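Local structure of iron-rich dpsA-homolog protein (Halobacterium salinarum, 1TKP) at the interface of chains A and B. The protein oxidises ferrous iron and stores it as a ferric mineral inside a hollow shell of twelve subunits, which protects DNA from oxidative damage. Sequence-based numbering; all coordinates share one arbitrary frame. Chains: chain A/B, Iron-rich dpsA-homolog protein.

The interface of chains A and B. Residues chain A 62, 65-66, 165, 169; chain B 60-62.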
ATOM      1  N   ASP A  62      13.241 -21.868  -5.338  1.00 28.25           N
ATOM      2  CA  ASP A  62      13.495 -21.502  -3.911  1.00 28.06           C
ATOM      3  C   ASP A  62      14.934 -21.027  -3.738  1.00 27.92           C
ATOM      4  O   ASP A  62      15.153 -20.038  -3.075  1.00 25.58           O
ATOM      5  CB  ASP A  62      13.214 -22.696  -2.950  1.00 30.02           C
ATOM      6  CG  ASP A  62      13.405 -22.278  -1.441  1.00 36.01           C
ATOM      7  OD1 ASP A  62      14.383 -22.739  -0.798  1.00 37.31           O
ATOM      8  OD2 ASP A  62      12.635 -21.439  -0.851  1.00 41.67           O
ATOM      9  N   LEU A  65      15.492 -17.605  -5.371  1.00 26.73           N
ATOM     10  CA  LEU A  65      14.977 -16.474  -4.698  1.00 25.63           C
ATOM     11  C   LEU A  65      15.755 -16.254  -3.423  1.00 25.12           C
ATOM     12  O   LEU A  65      16.004 -15.139  -3.075  1.00 25.12           O
ATOM     13  CB  LEU A  65      13.558 -16.708  -4.367  1.00 25.29           C
ATOM     14  CG  LEU A  65      12.651 -16.815  -5.581  1.00 32.48           C
ATOM     15  CD1 LEU A  65      11.208 -17.304  -5.155  1.00 27.96           C
ATOM     16  CD2 LEU A  65      12.695 -15.492  -6.396  1.00 26.84           C
ATOM     17  N   PHE A  66      16.147 -17.306  -2.733  1.00 24.12           N
ATOM     18  CA  PHE A  66      16.889 -17.105  -1.542  1.00 25.55           C
ATOM     19  C   PHE A  66      18.201 -16.366  -1.836  1.00 25.42           C
ATOM     20  O   PHE A  66      18.571 -15.485  -1.112  1.00 25.77           O
ATOM     21  CB  PHE A  66      17.287 -18.399  -0.845  1.00 25.12           C
ATOM     22  CG  PHE A  66      18.351 -18.209   0.219  1.00 26.91           C
ATOM     23  CD1 PHE A  66      18.007 -17.695   1.473  1.00 25.46           C
ATOM     24  CD2 PHE A  66      19.646 -18.557  -0.005  1.00 23.93           C
ATOM     25  CE1 PHE A  66      19.004 -17.513   2.454  1.00 28.83           C
ATOM     26  CE2 PHE A  66      20.625 -18.363   0.960  1.00 30.23           C
ATOM     27  CZ  PHE A  66      20.299 -17.860   2.203  1.00 23.86           C
ATOM     28  N   HIS A 165      20.819 -20.088   7.048  1.00 25.08           N
ATOM     29  CA  HIS A 165      19.948 -20.677   6.001  1.00 26.37           C
ATOM     30  C   HIS A 165      20.782 -21.585   5.051  1.00 25.53           C
ATOM     31  O   HIS A 165      20.354 -22.645   4.646  1.00 25.86           O
ATOM     32  CB  HIS A 165      19.365 -19.527   5.207  1.00 27.37           C
ATOM     33  CG  HIS A 165      18.212 -18.903   5.863  1.00 31.66           C
ATOM     34  ND1 HIS A 165      17.906 -19.126   7.182  1.00 37.82           N
ATOM     35  CD2 HIS A 165      17.199 -18.180   5.360  1.00 40.26           C
ATOM     36  CE1 HIS A 165      16.747 -18.578   7.456  1.00 38.40           C
ATOM     37  NE2 HIS A 165      16.332 -17.938   6.388  1.00 38.83           N
ATOM     38  N   TYR A 169      20.200 -25.505   4.132  1.00 24.73           N
ATOM     39  CA  TYR A 169      20.047 -26.023   2.808  1.00 24.18           C
ATOM     40  C   TYR A 169      20.945 -27.257   2.609  1.00 25.11           C
ATOM     41  O   TYR A 169      20.540 -28.204   1.960  1.00 22.74           O
ATOM     42  CB  TYR A 169      20.490 -24.936   1.915  1.00 21.97           C
ATOM     43  CG  TYR A 169      19.349 -24.055   1.481  1.00 27.25           C
ATOM     44  CD1 TYR A 169      18.149 -24.608   1.116  1.00 24.51           C
ATOM     45  CD2 TYR A 169      19.464 -22.655   1.448  1.00 25.57           C
ATOM     46  CE1 TYR A 169      17.084 -23.820   0.704  1.00 19.47           C
ATOM     47  CE2 TYR A 169      18.402 -21.911   1.100  1.00 26.69           C
ATOM     48  CZ  TYR A 169      17.253 -22.565   0.639  1.00 27.71           C
ATOM     49  OH  TYR A 169      16.173 -21.943   0.213  1.00 29.07           O
TER
ATOM     50  N   PHE B  60      14.241 -26.988   2.821  1.00 25.97           N
ATOM     51  CA  PHE B  60      13.896 -26.503   4.163  1.00 26.00           C
ATOM     52  C   PHE B  60      13.305 -25.119   4.077  1.00 26.64           C
ATOM     53  O   PHE B  60      12.508 -24.785   4.836  1.00 29.04           O
ATOM     54  CB  PHE B  60      15.149 -26.441   5.050  1.00 26.32           C
ATOM     55  CG  PHE B  60      15.718 -25.062   5.158  1.00 21.46           C
ATOM     56  CD1 PHE B  60      15.383 -24.239   6.196  1.00 19.63           C
ATOM     57  CD2 PHE B  60      16.558 -24.624   4.231  1.00 24.79           C
ATOM     58  CE1 PHE B  60      15.854 -23.014   6.294  1.00 23.24           C
ATOM     59  CE2 PHE B  60      17.055 -23.342   4.288  1.00 23.65           C
ATOM     60  CZ  PHE B  60      16.676 -22.524   5.291  1.00 22.65           C
ATOM     61  N   ARG B  61      13.663 -24.309   3.126  1.00 26.83           N
ATOM     62  CA  ARG B  61      13.182 -22.935   3.209  1.00 28.08           C
ATOM     63  C   ARG B  61      11.695 -22.876   2.910  1.00 27.33           C
ATOM     64  O   ARG B  61      10.918 -22.393   3.683  1.00 27.31           O
ATOM     65  CB  ARG B  61      13.997 -22.012   2.273  1.00 28.75           C
ATOM     66  CG  ARG B  61      13.970 -20.500   2.626  1.00 29.13           C
ATOM     67  CD  ARG B  61      14.579 -19.642   1.485  1.00 33.75           C
ATOM     68  NE  ARG B  61      13.738 -18.465   1.193  1.00 38.92           N
ATOM     69  CZ  ARG B  61      13.035 -18.256   0.085  1.00 39.80           C
ATOM     70  NH1 ARG B  61      13.032 -19.068  -0.956  1.00 37.21           N
ATOM     71  NH2 ARG B  61      12.300 -17.191   0.005  1.00 47.83           N
ATOM     72  N   ASP B  62      11.308 -23.413   1.786  1.00 27.86           N
ATOM     73  CA  ASP B  62       9.944 -23.652   1.559  1.00 28.36           C
ATOM     74  C   ASP B  62       9.107 -24.254   2.723  1.00 28.03           C
ATOM     75  O   ASP B  62       7.988 -23.789   2.923  1.00 26.39           O
ATOM     76  CB  ASP B  62       9.774 -24.504   0.371  1.00 30.73           C
ATOM     77  CG  ASP B  62       8.356 -24.617  -0.003  1.00 33.09           C
ATOM     78  OD1 ASP B  62       7.845 -25.693   0.213  1.00 36.08           O
ATOM     79  OD2 ASP B  62       7.663 -23.668  -0.485  1.00 42.05           O
TER
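B:Arg61 and A:Asp62 form a salt bridge between two subunits of the Dps dodecamer. The pairing is guanidinium nitrogen NH1 to carboxylate oxygen OD2. Their modelled separation is too short to be reliable, so the exact geometry is doubtful. A:Asp62 CG stands anti to the backbone N (chi1 -177°), which turns the carboxylate toward chain B. The arginine chain bends at chi3 and reaches across helix 60-87 of chain A, between A:Asp62 and A:Phe66. On the way its CD packs on A:Phe66 CB at 3.8 Å.

B:Phe60 meets helix 146-170 of chain A. Its ring stands edge-on over A:Tyr169, with planes 77° apart and B:Phe60 CE2 above the centre of the tyrosine face. B:Phe60 CD2 lies 3.5 Å from A:Tyr169 CD1. The same phenylalanine makes a second edge-to-face contact, with B:Phe60 CZ over a face of the A:His165 ring, near its rim. A:Tyr169 CZ packs against B:Arg61 CB at 3.7 Å, so the tyrosine touches both neighbours. With an alanine in place of A:Tyr169, the B:Phe60 edge is likely to lose the ring face it rests on, and B:Arg61 CB some of its packing.

Within chain A, A:Tyr169 CE2 covers one face of the A:Phe66 ring near its rim. This second-shell contact probably helps set the tyrosine ring. On the histidine side, B:Phe60 CE2 lies 3.4 Å from the backbone oxygen A:His165 O.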